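Long-range contacts in uncharacterized ACR, COG1565 superfamily (Burkholderia thailandensis, PDB 4F3N), which probably acts as an S-adenosylmethionine-dependent methyltransferase, perhaps dimethylating protein arginines symmetrically, although its actual substrate has not been established: residues A[213-218]-A[296-301]; A[344-349]-A[408-413]; A[304-309]-A[337-342]. All coordinates share one frame; numbering follows the deposited sequence.

The three contacts spread from the heart of the methyltransferase sheet to a helix on its face and to a smaller sheet beside it. Interaction 1 joins two parallel central strands and holds Asn-214, which binds S-adenosyl-L-homocysteine in another structure of this protein. Interaction 2, its centre about 10 Å away, packs a helix on the neighbouring strand 407-414; Asp-298 O lies 2.8 Å from Lys-408 N between them, a probable hydrogen bond. Interaction 3 is centred about 12 Å from interaction 1, and strand 300-301 of the one pairs with strand 336-342 of the other; helix 343-352 of interaction 2 follows that strand directly. The side chain of His-340 is about 9 Å from that of cofactor-site Thr-113.

Interaction 1: A[213-218]-A[296-301]; sequences GNEVLD and FIDYGF. With EDO (1,2-ethanediol), chain D.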
loop_
_atom_site.group_PDB
_atom_site.type_symbol
_atom_site.label_atom_id
_atom_site.label_comp_id
_atom_site.label_asym_id
_atom_site.label_seq_id
_atom_site.Cartn_x
_atom_site.Cartn_y
_atom_site.Cartn_z
ATOM N N GLY A 213 -3.079 -1.707 7.021
ATOM C CA GLY A 213 -2.089 -1.691 5.943
ATOM C C GLY A 213 -2.308 -0.421 5.140
ATOM O O GLY A 213 -3.169 -0.388 4.270
ATOM N N ASN A 214 -1.544 0.625 5.453
ATOM C CA ASN A 214 -1.685 1.914 4.835
ATOM C C ASN A 214 -0.631 2.145 3.761
ATOM O O ASN A 214 0.545 2.223 4.091
ATOM C CB ASN A 214 -1.487 2.918 5.947
ATOM C CG ASN A 214 -1.640 4.309 5.494
ATOM O OD1 ASN A 214 -2.521 4.640 4.688
ATOM N ND2 ASN A 214 -0.789 5.204 6.097
ATOM N N GLU A 215 -1.042 2.240 2.500
ATOM C CA GLU A 215 -0.106 2.323 1.393
ATOM C C GLU A 215 0.984 1.250 1.408
ATOM O O GLU A 215 2.167 1.550 1.143
ATOM C CB GLU A 215 0.482 3.744 1.360
ATOM C CG GLU A 215 -0.525 4.711 0.797
ATOM C CD GLU A 215 0.062 6.091 0.570
ATOM O OE1 GLU A 215 0.883 6.203 -0.316
ATOM O OE2 GLU A 215 -0.261 6.985 1.353
ATOM N N VAL A 216 0.602 0.008 1.704
ATOM C CA VAL A 216 1.531 -1.095 1.612
ATOM C C VAL A 216 1.266 -1.995 0.418
ATOM O O VAL A 216 2.236 -2.534 -0.150
ATOM C CB VAL A 216 1.625 -1.924 2.924
ATOM C CG1 VAL A 216 2.114 -1.028 4.069
ATOM C CG2 VAL A 216 0.317 -2.540 3.316
ATOM N N LEU A 217 0.012 -2.134 -0.007
ATOM C CA LEU A 217 -0.300 -2.980 -1.161
ATOM C C LEU A 217 0.312 -2.443 -2.447
ATOM O O LEU A 217 0.815 -3.254 -3.306
ATOM C CB LEU A 217 -1.798 -3.161 -1.319
ATOM C CG LEU A 217 -2.544 -3.900 -0.186
ATOM C CD1 LEU A 217 -4.037 -3.909 -0.502
ATOM C CD2 LEU A 217 -2.031 -5.327 0.111
ATOM N N ASP A 218 0.378 -1.109 -2.553
ATOM C CA ASP A 218 0.884 -0.450 -3.757
ATOM C C ASP A 218 2.377 -0.669 -3.985
ATOM O O ASP A 218 2.839 -0.430 -5.085
ATOM C CB ASP A 218 0.541 1.043 -3.767
ATOM C CG ASP A 218 1.209 1.806 -2.662
ATOM O OD1 ASP A 218 2.442 1.684 -2.534
ATOM O OD2 ASP A 218 0.520 2.541 -1.893
ATOM N N PHE A 296 -7.236 -1.984 4.663
ATOM C CA PHE A 296 -6.226 -1.575 3.691
ATOM C C PHE A 296 -6.613 -0.275 3.043
ATOM O O PHE A 296 -7.736 -0.146 2.575
ATOM C CB PHE A 296 -6.016 -2.668 2.644
ATOM C CG PHE A 296 -5.546 -3.964 3.239
ATOM C CD1 PHE A 296 -4.222 -4.138 3.638
ATOM C CD2 PHE A 296 -6.435 -4.998 3.438
ATOM C CE1 PHE A 296 -3.790 -5.360 4.177
ATOM C CE2 PHE A 296 -6.018 -6.187 4.032
ATOM C CZ PHE A 296 -4.705 -6.365 4.383
ATOM N N ILE A 297 -5.724 0.711 3.101
ATOM C CA ILE A 297 -5.932 2.025 2.551
ATOM C C ILE A 297 -4.943 2.191 1.416
ATOM O O ILE A 297 -3.729 1.996 1.623
ATOM C CB ILE A 297 -5.642 3.130 3.596
ATOM C CG1 ILE A 297 -6.511 2.862 4.856
ATOM C CG2 ILE A 297 -5.952 4.531 3.009
ATOM C CD1 ILE A 297 -5.695 2.547 6.090
ATOM N N ASP A 298 -5.432 2.512 0.231
ATOM C CA ASP A 298 -4.525 2.658 -0.905
ATOM C C ASP A 298 -5.227 3.248 -2.097
ATOM O O ASP A 298 -6.462 3.257 -2.201
ATOM C CB ASP A 298 -3.915 1.296 -1.269
ATOM C CG ASP A 298 -2.428 1.321 -1.472
ATOM O OD1 ASP A 298 -1.891 2.310 -2.061
ATOM O OD2 ASP A 298 -1.769 0.342 -1.036
ATOM N N TYR A 299 -4.412 3.730 -3.019
ATOM C CA TYR A 299 -4.920 4.214 -4.296
ATOM C C TYR A 299 -5.129 3.086 -5.291
ATOM O O TYR A 299 -4.328 2.135 -5.407
ATOM C CB TYR A 299 -4.007 5.301 -4.836
ATOM C CG TYR A 299 -2.505 5.014 -4.764
ATOM C CD1 TYR A 299 -1.735 5.418 -3.653
ATOM C CD2 TYR A 299 -1.856 4.356 -5.792
ATOM C CE1 TYR A 299 -0.369 5.199 -3.601
ATOM C CE2 TYR A 299 -0.470 4.104 -5.728
ATOM C CZ TYR A 299 0.256 4.536 -4.638
ATOM O OH TYR A 299 1.611 4.294 -4.565
ATOM N N GLY A 300 -6.251 3.142 -5.961
ATOM C CA GLY A 300 -6.629 2.121 -6.928
ATOM C C GLY A 300 -8.111 2.053 -7.214
ATOM O O GLY A 300 -8.837 3.013 -6.929
ATOM N N PHE A 301 -8.554 0.957 -7.837
ATOM C CA PHE A 301 -9.896 0.904 -8.407
ATOM C C PHE A 301 -10.337 -0.540 -8.476
ATOM O O PHE A 301 -9.511 -1.455 -8.473
ATOM C CB PHE A 301 -9.956 1.461 -9.877
ATOM C CG PHE A 301 -9.063 2.650 -10.167
ATOM C CD1 PHE A 301 -9.524 3.930 -9.964
ATOM C CD2 PHE A 301 -7.802 2.484 -10.736
ATOM C CE1 PHE A 301 -8.720 5.025 -10.214
ATOM C CE2 PHE A 301 -6.972 3.580 -10.985
ATOM C CZ PHE A 301 -7.447 4.857 -10.738
HETATM C C1 EDO D . -2.216 10.260 5.785
HETATM O O1 EDO D . -2.528 10.232 4.417
HETATM C C2 EDO D . -2.148 8.828 6.264
HETATM O O2 EDO D . -0.987 8.151 5.758
HETATM O O HOH W 1 -2.273 -0.737 1.500
HETATM O O HOH W 2 2.707 5.048 -2.035
#
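Two parallel central strands of a methyltransferase sheet meet where Gly-213 and Asn-214 pair with Phe-296 and Ile-297, at the carboxyl ends that line the cofactor pocket. Ile-297 N donates to Gly-213 O over 3.0 Å, and Glu-215 N to Ile-297 O over 2.8 Å, the latter with a C=O...N angle of 164°. Asn-214 lays OD1 against Ile-297 CB at 3.6 Å, while its ND2 gives a nearly straight bond of 3.0 Å to O2 of a 1,2-ethanediol. Asn-214 contacts S-adenosyl-L-homocysteine in another structure of this protein; the diol, probably from the crystallisation liquor, is bound by a residue of the cofactor site. On the other sheet face Leu-217 CD1 sits 3.9 Å from Phe-296 CB, the two side chains nearly perpendicular.

The strand order 3-2-1-4-5-7-6 is that of class I methyltransferases, and the contact falls between strands 4 and 5, where the chain leaves strand 210-214 in a turn. Asp-298 reaches into this turn: its OD2 takes a 3.0 Å bond from Asp-218 N, which arrives 36° out of the carboxylate plane. A water ties the same OD2 to Gly-213 O and Val-216 N. Asp-218 OD2 and Asp-298 OD1 are modelled 2.4 Å apart with their carboxylates turned 80° against each other, a spacing too short for a firm reading.

The CG of Tyr-299 is set between its backbone N and carbonyl carbon, bringing the ring up beside the turn. The Asp-218 carboxylate lies nearly parallel to this ring, close to the phenol oxygen. Glu-215 OE1 lies at the ring edge, 3.7 Å from Tyr-299 CE1, and a second water bridges OE1 to the phenol oxygen. Glu-215 OE1 is also hydrogen-bonded to Thr-113, a second residue of the S-adenosyl-L-homocysteine site.

Interaction 2: A[344-349]-A[408-413]; sequences SAIHEA and KVIAFS
With chi1 at -62°, Ile-346 sets its CG1 branch beside the backbone N and frees CG2 to face Ile-410 and Phe-412; on the strand, Ile-410 holds CG1 anti to its own N (chi1 -165°), so that its long branch extends toward the helix. The CG2 methyls of Ile-346 and Ile-410 meet at 4.1 Å. Ile-346 CG2 also lies 4.1 Å from Phe-412 CE2, the isoleucine side chain running at about a right angle to that of the phenylalanine. Farther out, Ile-410 CD1 ends against the helix backbone, 4.1 Å from His-347 N and 4.2 Å from His-347 CB.

Helix 343-352 thus lies on one face of the mixed methyltransferase sheet. Its local axis runs 9° from that of strand 408-413, at a closest approach of 9.6 Å. Because strand 407-414 is the reversed member inserted between 293-298 and 356-362, as in class I methyltransferases, a helix parallel to it runs against both neighbours, as expected where helices and strands alternate along the chain in an alpha/beta/alpha sandwich. Ile-410 and Phe-412, two residues apart, point from the same face of the strand toward the helix.

Phe-412 reaches the main chain as well as side chains. Its CZ approaches Ile-346 O at 3.3 Å and its CE1 comes to 3.7 Å from His-347 O, while His-347 CA lies at the ring edge in its plane. Phe-296 from the next strand packs against both Ile-410 and Phe-412, and Cys-286 of helix 276-288 touches the Phe-412 side chain.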
loop_
_atom_site.group_PDB
_atom_site.type_symbol
_atom_site.label_atom_id
_atom_site.label_comp_id
_atom_site.label_asym_id
_atom_site.label_seq_id
_atom_site.Cartn_x
_atom_site.Cartn_y
_atom_site.Cartn_z
ATOM N N SER A 344 -10.795 -5.451 -6.801
ATOM C CA SER A 344 -11.640 -6.646 -6.975
ATOM C C SER A 344 -10.876 -7.927 -6.617
ATOM O O SER A 344 -11.378 -8.775 -5.891
ATOM C CB SER A 344 -12.189 -6.729 -8.401
ATOM O OG SER A 344 -12.933 -5.561 -8.689
ATOM N N ALA A 345 -9.656 -8.019 -7.090
ATOM C CA ALA A 345 -8.762 -9.114 -6.763
ATOM C C ALA A 345 -8.443 -9.130 -5.268
ATOM O O ALA A 345 -8.357 -10.210 -4.691
ATOM C CB ALA A 345 -7.482 -8.997 -7.556
ATOM N N ILE A 346 -8.238 -7.946 -4.671
ATOM C CA ILE A 346 -8.054 -7.875 -3.202
ATOM C C ILE A 346 -9.293 -8.392 -2.475
ATOM O O ILE A 346 -9.194 -9.206 -1.556
ATOM C CB ILE A 346 -7.685 -6.438 -2.753
ATOM C CG1 ILE A 346 -6.375 -6.008 -3.377
ATOM C CG2 ILE A 346 -7.612 -6.308 -1.210
ATOM C CD1 ILE A 346 -5.217 -6.992 -3.209
ATOM N N HIS A 347 -10.486 -7.952 -2.897
ATOM C CA HIS A 347 -11.743 -8.487 -2.354
ATOM C C HIS A 347 -11.808 -10.001 -2.415
ATOM O O HIS A 347 -12.079 -10.677 -1.398
ATOM C CB HIS A 347 -12.895 -7.887 -3.146
ATOM C CG HIS A 347 -14.229 -8.542 -2.880
ATOM N ND1 HIS A 347 -15.051 -8.911 -3.875
ATOM C CD2 HIS A 347 -14.848 -8.899 -1.704
ATOM C CE1 HIS A 347 -16.174 -9.451 -3.370
ATOM N NE2 HIS A 347 -16.083 -9.435 -2.035
ATOM N N GLU A 348 -11.539 -10.555 -3.600
ATOM C CA GLU A 348 -11.584 -12.020 -3.763
ATOM C C GLU A 348 -10.556 -12.723 -2.895
ATOM O O GLU A 348 -10.829 -13.793 -2.343
ATOM C CB GLU A 348 -11.457 -12.383 -5.261
ATOM C CG GLU A 348 -12.674 -11.829 -6.013
ATOM C CD GLU A 348 -12.454 -11.586 -7.497
ATOM O OE1 GLU A 348 -11.494 -12.136 -8.085
ATOM O OE2 GLU A 348 -13.240 -10.809 -8.106
ATOM N N ALA A 349 -9.401 -12.111 -2.752
ATOM C CA ALA A 349 -8.308 -12.653 -1.922
ATOM C C ALA A 349 -8.776 -12.835 -0.475
ATOM O O ALA A 349 -8.634 -13.923 0.103
ATOM C CB ALA A 349 -7.065 -11.773 -1.991
ATOM N N LYS A 408 -8.831 4.564 -1.634
ATOM C CA LYS A 408 -9.948 3.720 -1.248
ATOM C C LYS A 408 -9.609 3.068 0.069
ATOM O O LYS A 408 -8.437 2.967 0.453
ATOM C CB LYS A 408 -10.234 2.603 -2.271
ATOM C CG LYS A 408 -10.297 3.057 -3.729
ATOM C CD LYS A 408 -11.478 4.014 -3.978
ATOM C CE LYS A 408 -11.718 4.247 -5.483
ATOM N NZ LYS A 408 -10.618 5.031 -6.138
ATOM N N VAL A 409 -10.654 2.672 0.796
ATOM C CA VAL A 409 -10.486 1.813 1.954
ATOM C C VAL A 409 -11.280 0.540 1.730
ATOM O O VAL A 409 -12.484 0.610 1.442
ATOM C CB VAL A 409 -10.992 2.487 3.230
ATOM C CG1 VAL A 409 -10.704 1.598 4.411
ATOM C CG2 VAL A 409 -10.308 3.886 3.432
ATOM N N ILE A 410 -10.608 -0.603 1.896
ATOM C CA ILE A 410 -11.269 -1.916 1.919
ATOM C C ILE A 410 -10.993 -2.565 3.288
ATOM O O ILE A 410 -9.923 -2.390 3.854
ATOM C CB ILE A 410 -10.826 -2.813 0.730
ATOM C CG1 ILE A 410 -11.770 -4.001 0.557
ATOM C CG2 ILE A 410 -9.365 -3.304 0.877
ATOM C CD1 ILE A 410 -11.687 -4.591 -0.868
ATOM N N ALA A 411 -11.984 -3.251 3.846
ATOM C CA ALA A 411 -11.816 -3.903 5.116
ATOM C C ALA A 411 -12.449 -5.287 5.107
ATOM O O ALA A 411 -13.479 -5.493 4.472
ATOM C CB ALA A 411 -12.424 -3.067 6.235
ATOM N N PHE A 412 -11.809 -6.202 5.809
ATOM C CA PHE A 412 -12.257 -7.569 6.015
ATOM C C PHE A 412 -12.423 -7.826 7.511
ATOM O O PHE A 412 -11.796 -7.170 8.365
ATOM C CB PHE A 412 -11.219 -8.539 5.430
ATOM C CG PHE A 412 -10.943 -8.334 3.974
ATOM C CD1 PHE A 412 -11.815 -8.839 3.036
ATOM C CD2 PHE A 412 -9.842 -7.588 3.540
ATOM C CE1 PHE A 412 -11.581 -8.635 1.682
ATOM C CE2 PHE A 412 -9.609 -7.391 2.195
ATOM C CZ PHE A 412 -10.459 -7.946 1.273
ATOM N N SER A 413 -13.221 -8.824 7.862
ATOM C CA SER A 413 -13.475 -9.086 9.251
ATOM C C SER A 413 -13.815 -10.538 9.527
ATOM O O SER A 413 -14.161 -11.298 8.632
ATOM C CB SER A 413 -14.589 -8.201 9.812
ATOM O OG SER A 413 -15.809 -8.408 9.112
#

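Interaction 3: A[304-309]-A[337-342]; sequences HEYYHR and ITAHVE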
loop_
_atom_site.group_PDB
_atom_site.type_symbol
_atom_site.label_atom_id
_atom_site.label_comp_id
_atom_site.label_asym_id
_atom_site.label_seq_id
_atom_site.Cartn_x
_atom_site.Cartn_y
_atom_site.Cartn_z
ATOM N N HIS A 304 -13.043 -3.348 -13.256
ATOM C CA HIS A 304 -13.625 -2.741 -14.477
ATOM C C HIS A 304 -12.967 -1.432 -14.824
ATOM O O HIS A 304 -12.670 -1.133 -15.999
ATOM C CB HIS A 304 -15.128 -2.527 -14.278
ATOM N N GLU A 305 -12.711 -0.640 -13.795
ATOM C CA GLU A 305 -12.047 0.621 -13.930
ATOM C C GLU A 305 -10.533 0.500 -14.037
ATOM O O GLU A 305 -9.854 1.279 -14.746
ATOM C CB GLU A 305 -12.424 1.451 -12.723
ATOM C CG GLU A 305 -11.869 2.851 -12.703
ATOM C CD GLU A 305 -12.643 3.748 -11.749
ATOM O OE1 GLU A 305 -13.530 3.233 -11.011
ATOM O OE2 GLU A 305 -12.361 4.966 -11.746
ATOM N N TYR A 306 -9.977 -0.421 -13.264
ATOM C CA TYR A 306 -8.519 -0.622 -13.293
ATOM C C TYR A 306 -8.080 -0.994 -14.720
ATOM O O TYR A 306 -7.124 -0.434 -15.241
ATOM C CB TYR A 306 -8.092 -1.715 -12.310
ATOM C CG TYR A 306 -6.591 -1.760 -12.097
ATOM C CD1 TYR A 306 -5.749 -2.317 -13.031
ATOM C CD2 TYR A 306 -6.030 -1.229 -10.954
ATOM C CE1 TYR A 306 -4.368 -2.326 -12.859
ATOM C CE2 TYR A 306 -4.664 -1.269 -10.750
ATOM C CZ TYR A 306 -3.843 -1.799 -11.710
ATOM O OH TYR A 306 -2.498 -1.810 -11.505
ATOM N N TYR A 307 -8.804 -1.924 -15.318
ATOM C CA TYR A 307 -8.476 -2.480 -16.649
ATOM C C TYR A 307 -9.381 -1.892 -17.717
ATOM O O TYR A 307 -9.715 -2.546 -18.698
ATOM C CB TYR A 307 -8.557 -4.003 -16.607
ATOM C CG TYR A 307 -7.543 -4.648 -15.684
ATOM C CD1 TYR A 307 -6.185 -4.505 -15.902
ATOM C CD2 TYR A 307 -7.942 -5.423 -14.615
ATOM C CE1 TYR A 307 -5.266 -5.109 -15.059
ATOM C CE2 TYR A 307 -7.035 -6.026 -13.783
ATOM C CZ TYR A 307 -5.679 -5.868 -14.004
ATOM O OH TYR A 307 -4.760 -6.444 -13.145
ATOM N N HIS A 308 -9.750 -0.635 -17.544
ATOM C CA HIS A 308 -10.542 0.076 -18.525
ATOM C C HIS A 308 -9.818 0.118 -19.863
ATOM O O HIS A 308 -8.566 0.224 -19.921
ATOM C CB HIS A 308 -10.767 1.495 -18.037
ATOM C CG HIS A 308 -11.885 2.199 -18.732
ATOM N ND1 HIS A 308 -11.722 2.834 -19.906
ATOM C CD2 HIS A 308 -13.225 2.337 -18.391
ATOM C CE1 HIS A 308 -12.902 3.369 -20.287
ATOM N NE2 HIS A 308 -13.817 3.059 -19.361
ATOM N N ARG A 309 -10.604 0.074 -20.949
ATOM C CA ARG A 309 -10.074 0.107 -22.326
ATOM C C ARG A 309 -9.087 1.254 -22.534
ATOM O O ARG A 309 -8.083 1.099 -23.233
ATOM C CB ARG A 309 -11.238 0.251 -23.351
ATOM N N ILE A 337 8.971 2.650 -6.729
ATOM C CA ILE A 337 8.207 2.112 -7.849
ATOM C C ILE A 337 6.895 1.608 -7.243
ATOM O O ILE A 337 6.924 0.829 -6.278
ATOM C CB ILE A 337 8.902 0.917 -8.565
ATOM C CG1 ILE A 337 10.331 1.301 -9.049
ATOM C CG2 ILE A 337 8.024 0.472 -9.748
ATOM C CD1 ILE A 337 11.177 0.127 -9.551
ATOM N N THR A 338 5.753 2.097 -7.728
ATOM C CA THR A 338 4.473 1.662 -7.168
ATOM C C THR A 338 3.520 1.356 -8.306
ATOM O O THR A 338 3.716 1.757 -9.421
ATOM C CB THR A 338 3.793 2.747 -6.269
ATOM O OG1 THR A 338 3.536 3.922 -7.044
ATOM C CG2 THR A 338 4.662 3.107 -5.083
ATOM N N ALA A 339 2.472 0.628 -7.998
ATOM C CA ALA A 339 1.381 0.442 -8.923
ATOM C C ALA A 339 0.125 0.686 -8.124
ATOM O O ALA A 339 0.121 0.481 -6.935
ATOM C CB ALA A 339 1.351 -0.974 -9.445
ATOM N N HIS A 340 -0.946 1.097 -8.767
ATOM C CA HIS A 340 -2.234 1.213 -8.066
ATOM C C HIS A 340 -2.745 -0.155 -7.708
ATOM O O HIS A 340 -2.283 -1.170 -8.237
ATOM C CB HIS A 340 -3.229 1.906 -8.960
ATOM C CG HIS A 340 -3.014 3.386 -9.115
ATOM N ND1 HIS A 340 -1.765 3.979 -9.218
ATOM C CD2 HIS A 340 -3.938 4.410 -9.210
ATOM C CE1 HIS A 340 -1.923 5.308 -9.336
ATOM N NE2 HIS A 340 -3.245 5.576 -9.348
ATOM N N VAL A 341 -3.684 -0.221 -6.778
ATOM C CA VAL A 341 -4.228 -1.449 -6.327
ATOM C C VAL A 341 -5.490 -1.804 -7.089
ATOM O O VAL A 341 -6.343 -0.937 -7.362
ATOM C CB VAL A 341 -4.511 -1.332 -4.804
ATOM C CG1 VAL A 341 -5.262 -2.538 -4.280
ATOM C CG2 VAL A 341 -3.207 -1.095 -4.075
ATOM N N GLU A 342 -5.632 -3.087 -7.407
ATOM C CA GLU A 342 -6.813 -3.581 -8.121
ATOM C C GLU A 342 -7.702 -4.246 -7.089
ATOM O O GLU A 342 -7.436 -5.366 -6.630
ATOM C CB GLU A 342 -6.375 -4.490 -9.272
ATOM C CG GLU A 342 -7.484 -4.775 -10.266
ATOM C CD GLU A 342 -8.350 -5.904 -9.819
ATOM O OE1 GLU A 342 -7.995 -7.048 -10.134
ATOM O OE2 GLU A 342 -9.366 -5.654 -9.156
#
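Tyr-306 turns a flat face of its ring to Glu-342, whose CB stands over it 4.0 Å from the centroid and 21° off the normal, a CH-pi contact displaced toward the rim. The next methylene follows the ring to its root, with Glu-342 CG 3.6 Å from Tyr-306 CG. Tyr-306 CG is anti to the backbone N (chi1 -168°), and the ring therefore reaches from the end of helix 303-306 toward strand 336-342. Along its edge run two main-chain carbonyls: Val-341 O lies 3.6 Å from Tyr-306 CD2, and His-340 O 3.5 Å from Tyr-306 CE2. His-340 adds its CB, 3.9 Å from Tyr-306 CE2.

Tyr-307, the first residue to leave the helix, stands across its neighbour, with Tyr-306 CD1 over the centre of one of its faces. Its CE2 then meets Glu-342 CG at 3.8 Å, and the two side chains meet at about a right angle. The aliphatic part of the glutamate is thereby packed against both tyrosines, and its carboxylate plane is steeply inclined to each ring. The phenol ends are held elsewhere: Tyr-306 OH by Glu-273 and Thr-315, Tyr-307 OH by the main-chain oxygen of Glu-273. The contact joins the end of the short helix 303-306, which follows strand 300-301, to strand 336-342, the parallel neighbour of 300-301 in the small mixed sheet.

Glu-342 is the N-cap of helix 343-352. The bend at chi2 (-84°) turns the carboxylate away from the Tyr-306 face, OE1 staying beside Tyr-307 CE2 while OE2 accepts a bond from Ala-345 N. Methylenes packed on aromatic carbon and an oxygen bonded at a helix start divide the residue into an apolar stem and a polar head; the helix end would probably favour a charged carboxylate despite its burial.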